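Local coordinates for LPXTG family cell surface protein Fms2 (Enterococcus faecium DO, PDB 5FCE) that probably mediates adhesion of enterococcal cells as a wall-anchored surface protein, this chain being its ligand-binding, immunoglobulin-like region, at residues L4-K9 against V26-S31; N33-H38 against L60-W65; V40-W45 against D91-Y96; K53-V58 against A77-D82. All blocks are in the same frame, centred on the assembly; numbering follows the deposited sequence.

Contact 1. Residues L4-K9 against V26-S31; sequences LSFTVK and VKPNKS
Phe6 swings its ring back beside its own backbone N (chi1 -62°) and crosses obliquely over the side chains of the opposing strand. Its CD1 meets CG2 of Val26 at 3.5 Å, while its CE1 reaches CB of Pro28 at 3.7 Å, so the CD1-CE1 side of the ring spans two small apolar groups, met obliquely. Leu4, with CG anti to the backbone N, brings CD1 to Pro28 CB as well and onto the aliphatic chain of Lys30, whose amino group is held by the carbonyl of Glu2. This apolar row faces the interior, where the Phe6 ring also makes an edge-to-face contact with Trp65. Strand 6-7 pairs antiparallel with strand 21-28 of the mixed sheet: Thr7 and Lys27 exchange both backbone bonds, Thr7 N to Lys27 O being 3.0 Å. Past Pro28, whose nitrogen has no hydrogen to give, Asn29 takes over the pairing. Its OD1 accepts from Ser5 N at 2.8 Å, the donor standing above the carbonyl plane, and its own backbone N returns a more bent bond to Ser5 O. On the exposed face Thr7 and Lys27 lie alongside each other, and Thr7 CG2 presses tightly on Lys27 CE at 3.4 Å.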
loop_
_atom_site.group_PDB
_atom_site.type_symbol
_atom_site.label_atom_id
_atom_site.label_comp_id
_atom_site.label_asym_id
_atom_site.label_seq_id
_atom_site.Cartn_x
_atom_site.Cartn_y
_atom_site.Cartn_z
ATOM N N LEU A 4 -4.800 -11.863 9.144
ATOM C CA LEU A 4 -4.335 -10.472 9.164
ATOM C C LEU A 4 -5.009 -9.639 8.075
ATOM O O LEU A 4 -5.102 -10.072 6.926
ATOM C CB LEU A 4 -2.822 -10.433 8.942
ATOM C CG LEU A 4 -2.169 -9.065 8.733
ATOM C CD1 LEU A 4 -2.144 -8.292 10.030
ATOM C CD2 LEU A 4 -0.743 -9.243 8.180
ATOM N N SER A 5 -5.477 -8.448 8.444
ATOM C CA SER A 5 -5.925 -7.450 7.471
ATOM C C SER A 5 -5.483 -6.065 7.906
ATOM O O SER A 5 -5.145 -5.840 9.076
ATOM C CB SER A 5 -7.440 -7.476 7.289
ATOM O OG SER A 5 -8.089 -7.237 8.516
ATOM N N PHE A 6 -5.496 -5.130 6.960
ATOM C CA PHE A 6 -5.118 -3.744 7.237
ATOM C C PHE A 6 -6.237 -2.790 6.849
ATOM O O PHE A 6 -6.899 -2.977 5.825
ATOM C CB PHE A 6 -3.854 -3.355 6.446
ATOM C CG PHE A 6 -2.636 -4.162 6.797
ATOM C CD1 PHE A 6 -1.821 -3.802 7.876
ATOM C CD2 PHE A 6 -2.292 -5.280 6.043
ATOM C CE1 PHE A 6 -0.678 -4.560 8.194
ATOM C CE2 PHE A 6 -1.174 -6.042 6.363
ATOM C CZ PHE A 6 -0.367 -5.683 7.449
ATOM N N THR A 7 -6.445 -1.761 7.663
ATOM C CA THR A 7 -7.330 -0.670 7.276
ATOM C C THR A 7 -6.444 0.538 7.007
ATOM O O THR A 7 -5.315 0.597 7.494
ATOM C CB THR A 7 -8.356 -0.369 8.386
ATOM O OG1 THR A 7 -9.238 0.689 7.983
ATOM C CG2 THR A 7 -7.646 0.058 9.616
ATOM N N VAL A 8 -6.939 1.491 6.221
ATOM C CA VAL A 8 -6.173 2.689 5.904
ATOM C C VAL A 8 -7.090 3.884 5.958
ATOM O O VAL A 8 -8.179 3.846 5.381
ATOM C CB VAL A 8 -5.563 2.619 4.482
ATOM C CG1 VAL A 8 -4.833 3.926 4.132
ATOM C CG2 VAL A 8 -4.619 1.463 4.373
ATOM N N LYS A 9 -6.664 4.936 6.655
ATOM C CA LYS A 9 -7.336 6.224 6.545
ATOM C C LYS A 9 -6.795 6.914 5.299
ATOM O O LYS A 9 -5.693 7.463 5.311
ATOM C CB LYS A 9 -7.072 7.093 7.773
ATOM C CG LYS A 9 -7.864 6.693 9.009
ATOM C CD LYS A 9 -7.618 7.695 10.136
ATOM C CE LYS A 9 -8.239 7.230 11.447
ATOM N NZ LYS A 9 -7.605 7.893 12.628
ATOM N N VAL A 26 -0.751 1.999 7.377
ATOM C CA VAL A 26 -1.680 0.886 7.516
ATOM C C VAL A 26 -1.875 0.526 8.983
ATOM O O VAL A 26 -0.962 0.658 9.798
ATOM C CB VAL A 26 -1.226 -0.356 6.709
ATOM C CG1 VAL A 26 -0.986 0.024 5.238
ATOM C CG2 VAL A 26 0.043 -0.947 7.294
ATOM N N LYS A 27 -3.087 0.108 9.318
ATOM C CA LYS A 27 -3.389 -0.345 10.680
ATOM C C LYS A 27 -3.772 -1.822 10.659
ATOM O O LYS A 27 -4.806 -2.204 10.105
ATOM C CB LYS A 27 -4.511 0.500 11.299
ATOM C CG LYS A 27 -4.824 0.143 12.752
ATOM C CD LYS A 27 -5.862 1.065 13.399
ATOM C CE LYS A 27 -7.277 0.781 12.906
ATOM N NZ LYS A 27 -8.356 1.044 13.922
ATOM N N PRO A 28 -2.925 -2.675 11.251
ATOM C CA PRO A 28 -3.243 -4.106 11.239
ATOM C C PRO A 28 -4.325 -4.447 12.250
ATOM O O PRO A 28 -4.480 -3.731 13.246
ATOM C CB PRO A 28 -1.933 -4.770 11.655
ATOM C CG PRO A 28 -1.153 -3.708 12.393
ATOM C CD PRO A 28 -1.666 -2.361 11.952
ATOM N N ASN A 29 -5.044 -5.539 12.013
ATOM C CA ASN A 29 -6.090 -5.962 12.935
ATOM C C ASN A 29 -5.551 -6.870 14.036
ATOM O O ASN A 29 -6.218 -7.109 15.045
ATOM C CB ASN A 29 -7.240 -6.657 12.191
ATOM C CG ASN A 29 -6.842 -8.014 11.624
ATOM O OD1 ASN A 29 -5.694 -8.223 11.236
ATOM N ND2 ASN A 29 -7.798 -8.938 11.566
ATOM N N LYS A 30 -4.334 -7.360 13.838
ATOM C CA LYS A 30 -3.711 -8.264 14.792
ATOM C C LYS A 30 -2.215 -8.049 14.759
ATOM O O LYS A 30 -1.699 -7.413 13.836
ATOM C CB LYS A 30 -4.053 -9.712 14.447
ATOM C CG LYS A 30 -3.558 -10.143 13.087
ATOM C CD LYS A 30 -3.979 -11.569 12.781
ATOM C CE LYS A 30 -3.397 -12.542 13.799
ATOM N NZ LYS A 30 -3.276 -13.919 13.238
ATOM N N SER A 31 -1.520 -8.550 15.772
ATOM C CA SER A 31 -0.070 -8.429 15.825
ATOM C C SER A 31 0.566 -9.612 15.100
ATOM O O SER A 31 0.246 -10.768 15.387
ATOM C CB SER A 31 0.422 -8.367 17.276
ATOM O OG SER A 31 -0.015 -7.188 17.922
#

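Contact 2. Residues N33-H38 against L60-W65; sequences NASDVH and LKDVQW
Residues 33-38 and 60-65 run antiparallel through a shared corner, joined by five backbone bonds of about the same length, with Ala34 and Val63 as one hydrogen-bonded pair and Val37 and Leu60 as the other. At the corner, where Asp62 takes up positive backbone angles (phi 51°, psi 64°), its N gives a nearly straight bond to Ser35 O, 2.9 Å long, although the donor stands above the carbonyl plane. Inside the bend Val37 carries the packing. Its CG2 meets CG2 of Val63 at 3.8 Å, the two side chains crossing at about a right angle, and also touches CH2 of Trp65 at 3.6 Å, tip to tip. Val63 lays its other methyl, CG1, over one face of the indole near the rim, and the small Ala34 leaves CB obliquely placed 4.3 Å from Trp65 CZ3. Beta-branched valines suit extended strands and fill this inner angle compactly. The outer face is polar. Asn33 and Gln64 lie side by side with their amide planes steeply inclined, and a water gives one hydrogen each to Asn33 OD1 and Trp65 O. Ser35 OG donates to Asp36 OD2 at 2.8 Å, while a second water joins Asp36 OD1 to Leu60 O. Asp97 accepts from the backbone N of both Ser35 and Asp36, which would hold the corner in place. The antiparallel pair turns this corner together, passing from the two-stranded sheet (32-34 with 63-65) to the four-stranded one, consistent with the flattened barrel of this domain.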
loop_
_atom_site.group_PDB
_atom_site.type_symbol
_atom_site.label_atom_id
_atom_site.label_comp_id
_atom_site.label_asym_id
_atom_site.label_seq_id
_atom_site.Cartn_x
_atom_site.Cartn_y
_atom_site.Cartn_z
ATOM N N ASN A 33 4.516 -10.795 13.294
ATOM C CA ASN A 33 5.877 -10.543 12.842
ATOM C C ASN A 33 6.112 -11.339 11.555
ATOM O O ASN A 33 5.872 -12.552 11.519
ATOM C CB ASN A 33 6.907 -10.968 13.901
ATOM C CG ASN A 33 6.856 -10.109 15.152
ATOM O OD1 ASN A 33 6.582 -8.911 15.085
ATOM N ND2 ASN A 33 7.121 -10.717 16.300
ATOM N N ALA A 34 6.575 -10.668 10.504
ATOM C CA ALA A 34 6.836 -11.339 9.230
ATOM C C ALA A 34 8.280 -11.173 8.753
ATOM O O ALA A 34 8.824 -10.068 8.712
ATOM C CB ALA A 34 5.859 -10.863 8.162
ATOM N N SER A 35 8.887 -12.280 8.356
ATOM C CA SER A 35 10.254 -12.269 7.848
ATOM C C SER A 35 10.401 -11.510 6.531
ATOM O O SER A 35 11.332 -10.717 6.357
ATOM C CB SER A 35 10.725 -13.713 7.675
ATOM O OG SER A 35 11.989 -13.782 7.057
ATOM N N ASP A 36 9.487 -11.762 5.602
ATOM C CA ASP A 36 9.579 -11.151 4.281
ATOM C C ASP A 36 8.233 -10.614 3.832
ATOM O O ASP A 36 7.240 -11.339 3.793
ATOM C CB ASP A 36 10.116 -12.162 3.274
ATOM C CG ASP A 36 11.485 -12.646 3.642
ATOM O OD1 ASP A 36 12.460 -11.966 3.263
ATOM O OD2 ASP A 36 11.570 -13.680 4.341
ATOM N N VAL A 37 8.206 -9.328 3.509
ATOM C CA VAL A 37 6.958 -8.661 3.177
ATOM C C VAL A 37 7.124 -7.993 1.806
ATOM O O VAL A 37 8.204 -7.515 1.477
ATOM C CB VAL A 37 6.582 -7.640 4.274
ATOM C CG1 VAL A 37 5.421 -6.748 3.844
ATOM C CG2 VAL A 37 6.227 -8.368 5.573
ATOM N N HIS A 38 6.073 -8.016 0.995
ATOM C CA HIS A 38 6.097 -7.377 -0.322
ATOM C C HIS A 38 4.778 -6.658 -0.491
ATOM O O HIS A 38 3.729 -7.300 -0.547
ATOM C CB HIS A 38 6.236 -8.445 -1.407
ATOM C CG HIS A 38 6.226 -7.909 -2.807
ATOM N ND1 HIS A 38 5.911 -8.696 -3.894
ATOM C CD2 HIS A 38 6.511 -6.681 -3.301
ATOM C CE1 HIS A 38 6.004 -7.977 -4.998
ATOM N NE2 HIS A 38 6.357 -6.748 -4.666
ATOM N N LEU A 60 10.259 -5.593 2.017
ATOM C CA LEU A 60 10.662 -5.279 3.380
ATOM C C LEU A 60 11.086 -6.541 4.093
ATOM O O LEU A 60 10.584 -7.637 3.802
ATOM C CB LEU A 60 9.498 -4.651 4.145
ATOM C CG LEU A 60 9.011 -3.309 3.603
ATOM C CD1 LEU A 60 7.638 -2.983 4.173
ATOM C CD2 LEU A 60 10.017 -2.220 3.956
ATOM N N LYS A 61 11.997 -6.394 5.047
ATOM C CA LYS A 61 12.454 -7.546 5.818
ATOM C C LYS A 61 12.173 -7.324 7.290
ATOM O O LYS A 61 12.268 -6.194 7.770
ATOM C CB LYS A 61 13.955 -7.781 5.605
ATOM C CG LYS A 61 14.356 -7.981 4.151
ATOM C CD LYS A 61 14.661 -6.636 3.487
ATOM C CE LYS A 61 14.759 -6.721 1.968
ATOM N NZ LYS A 61 14.152 -5.517 1.334
ATOM N N ASP A 62 11.816 -8.404 7.989
ATOM C CA ASP A 62 11.632 -8.410 9.443
ATOM C C ASP A 62 10.713 -7.304 9.924
ATOM O O ASP A 62 11.117 -6.403 10.661
ATOM C CB ASP A 62 12.987 -8.370 10.149
ATOM C CG ASP A 62 13.877 -9.535 9.743
ATOM O OD1 ASP A 62 13.421 -10.694 9.859
ATOM O OD2 ASP A 62 15.009 -9.293 9.275
ATOM N N VAL A 63 9.467 -7.389 9.487
ATOM C CA VAL A 63 8.477 -6.382 9.816
ATOM C C VAL A 63 7.733 -6.812 11.077
ATOM O O VAL A 63 7.423 -7.999 11.270
ATOM C CB VAL A 63 7.509 -6.158 8.635
ATOM C CG1 VAL A 63 6.425 -5.144 9.006
ATOM C CG2 VAL A 63 8.267 -5.685 7.408
ATOM N N GLN A 64 7.498 -5.846 11.954
ATOM C CA GLN A 64 6.792 -6.072 13.205
ATOM C C GLN A 64 5.507 -5.244 13.188
ATOM O O GLN A 64 5.553 -4.012 13.286
ATOM C CB GLN A 64 7.707 -5.648 14.354
ATOM C CG GLN A 64 7.086 -5.588 15.734
ATOM C CD GLN A 64 7.913 -4.717 16.676
ATOM O OE1 GLN A 64 7.387 -3.811 17.330
ATOM N NE2 GLN A 64 9.219 -4.983 16.734
ATOM N N TRP A 65 4.371 -5.921 13.027
ATOM C CA TRP A 65 3.065 -5.274 13.051
ATOM C C TRP A 65 2.420 -5.470 14.415
ATOM O O TRP A 65 2.389 -6.584 14.946
ATOM C CB TRP A 65 2.157 -5.840 11.955
ATOM C CG TRP A 65 2.509 -5.351 10.571
ATOM C CD1 TRP A 65 2.729 -4.050 10.187
ATOM C CD2 TRP A 65 2.650 -6.146 9.384
ATOM N NE1 TRP A 65 3.010 -3.998 8.838
ATOM C CE2 TRP A 65 2.972 -5.272 8.325
ATOM C CE3 TRP A 65 2.544 -7.519 9.113
ATOM C CZ2 TRP A 65 3.194 -5.722 7.018
ATOM C CZ3 TRP A 65 2.761 -7.962 7.809
ATOM C CH2 TRP A 65 3.083 -7.067 6.781
HETATM O O HOH W 1 4.306 -8.081 16.121
HETATM O O HOH W 2 11.957 -9.602 1.894
#

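Contact 3. Residues V40-W45 against D91-Y96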
loop_
_atom_site.group_PDB
_atom_site.type_symbol
_atom_site.label_atom_id
_atom_site.label_comp_id
_atom_site.label_asym_id
_atom_site.label_seq_id
_atom_site.Cartn_x
_atom_site.Cartn_y
_atom_site.Cartn_z
ATOM N N VAL A 40 2.311 -4.185 -2.699
ATOM C CA VAL A 40 2.127 -3.779 -4.091
ATOM C C VAL A 40 0.900 -2.879 -4.209
ATOM O O VAL A 40 -0.205 -3.275 -3.835
ATOM C CB VAL A 40 1.978 -4.997 -5.040
ATOM C CG1 VAL A 40 1.727 -4.531 -6.472
ATOM C CG2 VAL A 40 3.218 -5.878 -4.997
ATOM N N LEU A 41 1.101 -1.661 -4.708
ATOM C CA LEU A 41 -0.018 -0.765 -4.988
ATOM C C LEU A 41 -0.449 -1.000 -6.439
ATOM O O LEU A 41 0.380 -0.966 -7.352
ATOM C CB LEU A 41 0.430 0.678 -4.787
ATOM C CG LEU A 41 -0.568 1.780 -4.471
ATOM C CD1 LEU A 41 -1.452 1.406 -3.291
ATOM C CD2 LEU A 41 0.203 3.071 -4.190
ATOM N N THR A 42 -1.732 -1.264 -6.657
ATOM C CA THR A 42 -2.184 -1.673 -7.983
ATOM C C THR A 42 -3.487 -0.984 -8.366
ATOM O O THR A 42 -4.252 -0.568 -7.489
ATOM C CB THR A 42 -2.349 -3.214 -8.049
ATOM O OG1 THR A 42 -2.833 -3.601 -9.337
ATOM C CG2 THR A 42 -3.320 -3.682 -6.987
ATOM N N TYR A 43 -3.730 -0.824 -9.667
ATOM C CA TYR A 43 -5.060 -0.409 -10.107
ATOM C C TYR A 43 -5.851 -1.534 -10.778
ATOM O O TYR A 43 -6.873 -1.294 -11.427
ATOM C CB TYR A 43 -5.023 0.862 -10.967
ATOM C CG TYR A 43 -4.177 0.792 -12.216
ATOM C CD1 TYR A 43 -2.806 1.001 -12.156
ATOM C CD2 TYR A 43 -4.758 0.564 -13.461
ATOM C CE1 TYR A 43 -2.024 0.954 -13.297
ATOM C CE2 TYR A 43 -3.990 0.526 -14.615
ATOM C CZ TYR A 43 -2.626 0.721 -14.522
ATOM O OH TYR A 43 -1.851 0.681 -15.655
ATOM N N GLY A 44 -5.387 -2.764 -10.602
ATOM C CA GLY A 44 -6.108 -3.910 -11.132
ATOM C C GLY A 44 -5.341 -5.218 -11.075
ATOM O O GLY A 44 -4.779 -5.670 -12.076
ATOM N N TRP A 45 -5.322 -5.843 -9.908
ATOM C CA TRP A 45 -4.654 -7.138 -9.773
ATOM C C TRP A 45 -5.194 -7.907 -8.567
ATOM O O TRP A 45 -5.418 -7.323 -7.512
ATOM C CB TRP A 45 -3.138 -6.933 -9.653
ATOM C CG TRP A 45 -2.341 -8.211 -9.602
ATOM C CD1 TRP A 45 -2.556 -9.352 -10.334
ATOM C CD2 TRP A 45 -1.201 -8.476 -8.773
ATOM N NE1 TRP A 45 -1.621 -10.308 -10.002
ATOM C CE2 TRP A 45 -0.773 -9.792 -9.054
ATOM C CE3 TRP A 45 -0.504 -7.730 -7.817
ATOM C CZ2 TRP A 45 0.322 -10.375 -8.412
ATOM C CZ3 TRP A 45 0.591 -8.307 -7.186
ATOM C CH2 TRP A 45 0.990 -9.615 -7.487
ATOM N N ASP A 91 -5.876 -0.569 -5.099
ATOM C CA ASP A 91 -5.776 -1.499 -3.978
ATOM C C ASP A 91 -4.332 -1.623 -3.511
ATOM O O ASP A 91 -3.397 -1.399 -4.295
ATOM C CB ASP A 91 -6.266 -2.902 -4.367
ATOM C CG ASP A 91 -7.740 -2.945 -4.729
ATOM O OD1 ASP A 91 -8.514 -2.097 -4.250
ATOM O OD2 ASP A 91 -8.129 -3.846 -5.504
ATOM N N LEU A 92 -4.162 -1.984 -2.239
ATOM C CA LEU A 92 -2.851 -2.353 -1.703
ATOM C C LEU A 92 -2.860 -3.833 -1.357
ATOM O O LEU A 92 -3.701 -4.294 -0.586
ATOM C CB LEU A 92 -2.522 -1.531 -0.451
ATOM C CG LEU A 92 -1.182 -1.850 0.220
ATOM C CD1 LEU A 92 0.005 -1.329 -0.623
ATOM C CD2 LEU A 92 -1.144 -1.299 1.661
ATOM N N ILE A 93 -1.934 -4.577 -1.943
ATOM C CA ILE A 93 -1.820 -5.999 -1.659
ATOM C C ILE A 93 -0.574 -6.199 -0.801
ATOM O O ILE A 93 0.517 -5.744 -1.160
ATOM C CB ILE A 93 -1.716 -6.800 -2.973
ATOM C CG1 ILE A 93 -2.949 -6.544 -3.850
ATOM C CG2 ILE A 93 -1.596 -8.314 -2.703
ATOM C CD1 ILE A 93 -2.903 -7.297 -5.190
ATOM N N VAL A 94 -0.740 -6.839 0.349
ATOM C CA VAL A 94 0.392 -7.091 1.233
ATOM C C VAL A 94 0.654 -8.576 1.316
ATOM O O VAL A 94 -0.190 -9.342 1.806
ATOM C CB VAL A 94 0.167 -6.554 2.648
ATOM C CG1 VAL A 94 1.421 -6.769 3.491
ATOM C CG2 VAL A 94 -0.159 -5.075 2.589
ATOM N N PHE A 95 1.817 -8.967 0.809
ATOM C CA PHE A 95 2.282 -10.346 0.917
ATOM C C PHE A 95 3.169 -10.445 2.143
ATOM O O PHE A 95 4.007 -9.569 2.374
ATOM C CB PHE A 95 3.102 -10.716 -0.322
ATOM C CG PHE A 95 2.333 -10.644 -1.609
ATOM C CD1 PHE A 95 2.384 -9.499 -2.398
ATOM C CD2 PHE A 95 1.577 -11.723 -2.043
ATOM C CE1 PHE A 95 1.688 -9.432 -3.590
ATOM C CE2 PHE A 95 0.872 -11.661 -3.234
ATOM C CZ PHE A 95 0.931 -10.513 -4.011
ATOM N N TYR A 96 3.008 -11.513 2.916
ATOM C CA TYR A 96 3.795 -11.704 4.135
ATOM C C TYR A 96 3.994 -13.198 4.366
ATOM O O TYR A 96 3.028 -13.955 4.581
ATOM C CB TYR A 96 3.133 -11.019 5.357
ATOM C CG TYR A 96 1.757 -11.537 5.690
ATOM C CD1 TYR A 96 0.642 -11.149 4.945
ATOM C CD2 TYR A 96 1.566 -12.425 6.752
ATOM C CE1 TYR A 96 -0.616 -11.642 5.241
ATOM C CE2 TYR A 96 0.323 -12.916 7.052
ATOM C CZ TYR A 96 -0.764 -12.529 6.298
ATOM O OH TYR A 96 -2.004 -13.036 6.621
HETATM O O HOH W 3 -6.950 -4.272 -8.072
HETATM O O HOH W 4 -7.394 -6.407 -5.498
#
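Strand 36-42 meets strand 91-96 antiparallel, and four short backbone bonds satisfy the peptide groups that face each other. Val40 and Ile93 form one hydrogen-bonded pair, with Ile93 N pointing almost straight at Val40 O (176°); Thr42 and Asp91 form the other. Between them Leu41 and Leu92 stand on the opposite face and touch through their CD1 methyls. Thr42 closes the strand with its side chain: OG1, anti to the backbone N, accepts from Gly44 N at 3.0 Å in an ST turn, and its single proton is shared between, or goes to one of, the carbonyls of Glu52 and Lys53. Glycine, with unusual backbone angles here, suits the turn that follows. Trp45 then folds back over the sheet. Its CE3 lies 3.6 Å from Ile93 CD1, and CH2 is equally close to CZ of Phe95, the two ring planes being inclined at 46°. The indole NE1 donates to the carbonyl of Asn48. Asp91 is buried but well served: OD1 accepts from the backbone N of Asn105, and OD2 makes a salt bridge with Lys89. Two waters also lie within bonding distance of OD2, their protons contested by other acceptors; one accepts from Trp45 N at 2.9 Å, and the other lies near Trp45 O. With the ammonium group of Lys89 and the N-H of Asn105 beside it, the carboxylate probably stays ionised despite its burial. The contact thus sets a hydrated, buried carboxylate beside an apolar layer, linking the loop after strand 36-42 to Asp91.

Contact 4. Residues K53-V58 against A77-D82; sequences KVIGEV and AELSID
A single backbone bond holds the close part of this contact: Glu78 N donates to Ile55 O at 2.8 Å, nearly along the C=O axis. Glu78 CB lies 3.4 Å from the same oxygen, Ile55 O, so the close part gathers round that carbonyl. Ile55, with CG1 anti to its carbonyl carbon (chi1 -64°), crosses Leu79 at about a right angle and brings CG1 to 4.2 Å from CD1 of the leucine, a branched pair well suited to the buried side. Glu78 CD lies 4.1 Å from CA of Gly56. The other side is wet. Glu78 stretches out fully beyond CG, running alongside Val54, whose CG1 is 3.9 Å from Glu78 OE1. Two waters lie close to its OE2; one accepts from Glu57 N and has competing acceptors for its protons, whereas the other donates to both Glu78 OE2 and Glu57 OE2. The water between the carboxylates probably eases the repulsion of two like charges 4.6 Å apart, from Glu57 OE2 to Glu78 OE2, and Glu57 OE1 is further bonded to His38. Ile55 and Gly56 both face Leu41, a classic beta bulge in strand 54-60 at the edge of the four-stranded sheet. Residues 77-79, which follow strand 71-76, lead on to Ser80, the N-cap whose OG bonds to Glu83 N, and helix 81-85 brings Ile84 against both Ile55 and Leu79.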
loop_
_atom_site.group_PDB
_atom_site.type_symbol
_atom_site.label_atom_id
_atom_site.label_comp_id
_atom_site.label_asym_id
_atom_site.label_seq_id
_atom_site.Cartn_x
_atom_site.Cartn_y
_atom_site.Cartn_z
ATOM N N LYS A 53 -0.643 -4.101 -13.435
ATOM C CA LYS A 53 -1.106 -2.739 -13.190
ATOM C C LYS A 53 -0.487 -2.118 -11.941
ATOM O O LYS A 53 -1.190 -1.573 -11.085
ATOM C CB LYS A 53 -2.635 -2.699 -13.144
ATOM C CG LYS A 53 -3.284 -2.957 -14.508
ATOM C CD LYS A 53 -4.787 -3.177 -14.350
ATOM C CE LYS A 53 -5.448 -3.570 -15.668
ATOM N NZ LYS A 53 -6.898 -3.935 -15.494
ATOM N N VAL A 54 0.840 -2.199 -11.863
ATOM C CA VAL A 54 1.591 -1.752 -10.690
ATOM C C VAL A 54 1.782 -0.237 -10.654
ATOM O O VAL A 54 2.327 0.358 -11.580
ATOM C CB VAL A 54 2.958 -2.471 -10.622
ATOM C CG1 VAL A 54 3.772 -1.999 -9.421
ATOM C CG2 VAL A 54 2.730 -3.975 -10.548
ATOM N N ILE A 55 1.337 0.378 -9.565
ATOM C CA ILE A 55 1.561 1.795 -9.333
ATOM C C ILE A 55 2.889 1.912 -8.597
ATOM O O ILE A 55 3.648 2.872 -8.775
ATOM C CB ILE A 55 0.400 2.369 -8.497
ATOM C CG1 ILE A 55 -0.909 2.278 -9.294
ATOM C CG2 ILE A 55 0.666 3.820 -8.055
ATOM C CD1 ILE A 55 -2.165 2.417 -8.410
ATOM N N GLY A 56 3.178 0.911 -7.771
ATOM C CA GLY A 56 4.472 0.836 -7.120
ATOM C C GLY A 56 4.532 -0.323 -6.153
ATOM O O GLY A 56 3.501 -0.916 -5.827
ATOM N N GLU A 57 5.738 -0.645 -5.692
ATOM C CA GLU A 57 5.934 -1.783 -4.806
ATOM C C GLU A 57 7.182 -1.624 -3.948
ATOM O O GLU A 57 8.094 -0.873 -4.288
ATOM C CB GLU A 57 6.009 -3.093 -5.605
ATOM C CG GLU A 57 7.189 -3.155 -6.555
ATOM C CD GLU A 57 7.178 -4.385 -7.442
ATOM O OE1 GLU A 57 6.665 -5.446 -7.012
ATOM O OE2 GLU A 57 7.707 -4.284 -8.574
ATOM N N VAL A 58 7.233 -2.364 -2.845
ATOM C CA VAL A 58 8.390 -2.315 -1.966
ATOM C C VAL A 58 8.569 -3.686 -1.323
ATOM O O VAL A 58 7.594 -4.413 -1.103
ATOM C CB VAL A 58 8.255 -1.197 -0.892
ATOM C CG1 VAL A 58 7.115 -1.493 0.076
ATOM C CG2 VAL A 58 9.563 -1.004 -0.139
ATOM N N ALA A 77 6.745 5.816 -6.547
ATOM C CA ALA A 77 5.630 5.945 -7.498
ATOM C C ALA A 77 6.050 5.742 -8.955
ATOM O O ALA A 77 6.888 6.483 -9.468
ATOM C CB ALA A 77 4.964 7.323 -7.346
ATOM N N GLU A 78 5.430 4.782 -9.636
ATOM C CA GLU A 78 5.758 4.510 -11.036
ATOM C C GLU A 78 4.730 5.105 -12.007
ATOM O O GLU A 78 4.878 4.992 -13.231
ATOM C CB GLU A 78 5.909 2.994 -11.247
ATOM C CG GLU A 78 6.852 2.347 -10.223
ATOM C CD GLU A 78 6.981 0.832 -10.367
ATOM O OE1 GLU A 78 6.357 0.242 -11.283
ATOM O OE2 GLU A 78 7.740 0.225 -9.564
ATOM N N LEU A 79 3.692 5.727 -11.447
ATOM C CA LEU A 79 2.678 6.469 -12.201
ATOM C C LEU A 79 2.496 7.813 -11.511
ATOM O O LEU A 79 2.575 7.907 -10.276
ATOM C CB LEU A 79 1.321 5.745 -12.218
ATOM C CG LEU A 79 1.063 4.574 -13.166
ATOM C CD1 LEU A 79 -0.387 4.078 -13.026
ATOM C CD2 LEU A 79 1.329 4.982 -14.598
ATOM N N SER A 80 2.253 8.851 -12.305
ATOM C CA SER A 80 2.080 10.201 -11.769
ATOM C C SER A 80 0.790 10.260 -10.977
ATOM O O SER A 80 -0.077 9.410 -11.149
ATOM C CB SER A 80 1.982 11.207 -12.899
ATOM O OG SER A 80 0.759 11.030 -13.590
ATOM N N ILE A 81 0.640 11.270 -10.127
ATOM C CA ILE A 81 -0.571 11.342 -9.313
ATOM C C ILE A 81 -1.804 11.596 -10.190
ATOM O O ILE A 81 -2.871 11.046 -9.926
ATOM C CB ILE A 81 -0.437 12.345 -8.149
ATOM C CG1 ILE A 81 -1.692 12.316 -7.254
ATOM C CG2 ILE A 81 -0.167 13.760 -8.677
ATOM C CD1 ILE A 81 -1.905 10.968 -6.535
ATOM N N ASP A 82 -1.656 12.388 -11.257
ATOM C CA ASP A 82 -2.781 12.595 -12.177
ATOM C C ASP A 82 -3.279 11.271 -12.762
ATOM O O ASP A 82 -4.485 11.006 -12.803
ATOM C CB ASP A 82 -2.419 13.566 -13.309
ATOM C CG ASP A 82 -2.367 15.004 -12.849
ATOM O OD1 ASP A 82 -2.793 15.276 -11.705
ATOM O OD2 ASP A 82 -1.912 15.867 -13.642
HETATM O O HOH W 5 7.807 0.945 -6.958
HETATM O O HOH W 6 8.966 -2.145 -9.268
#

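Contact 3 is the most buried, 6 Å from the chain's centre to its own, whereas the other three are partly exposed. Contacts 2 and 3 share strand 36-42, and contact 4 joins the same four-stranded sheet when Leu41 bonds to Ile55 and Gly56. Contact 1 belongs to the mixed sheet; it meets contact 2 through Trp65, which packs on Leu4, Phe6 and Pro28, and contact 3 through Val26 on Leu92. Contacts 1 to 3 rest on paired strand backbones, but contact 4 joins strand to loop by one backbone bond, with water bridging its carboxylates; waters also enter contacts 2 and 3. Contacts 1 and 4 lie on opposite sides of the chain's centre, their centres about 22 Å apart.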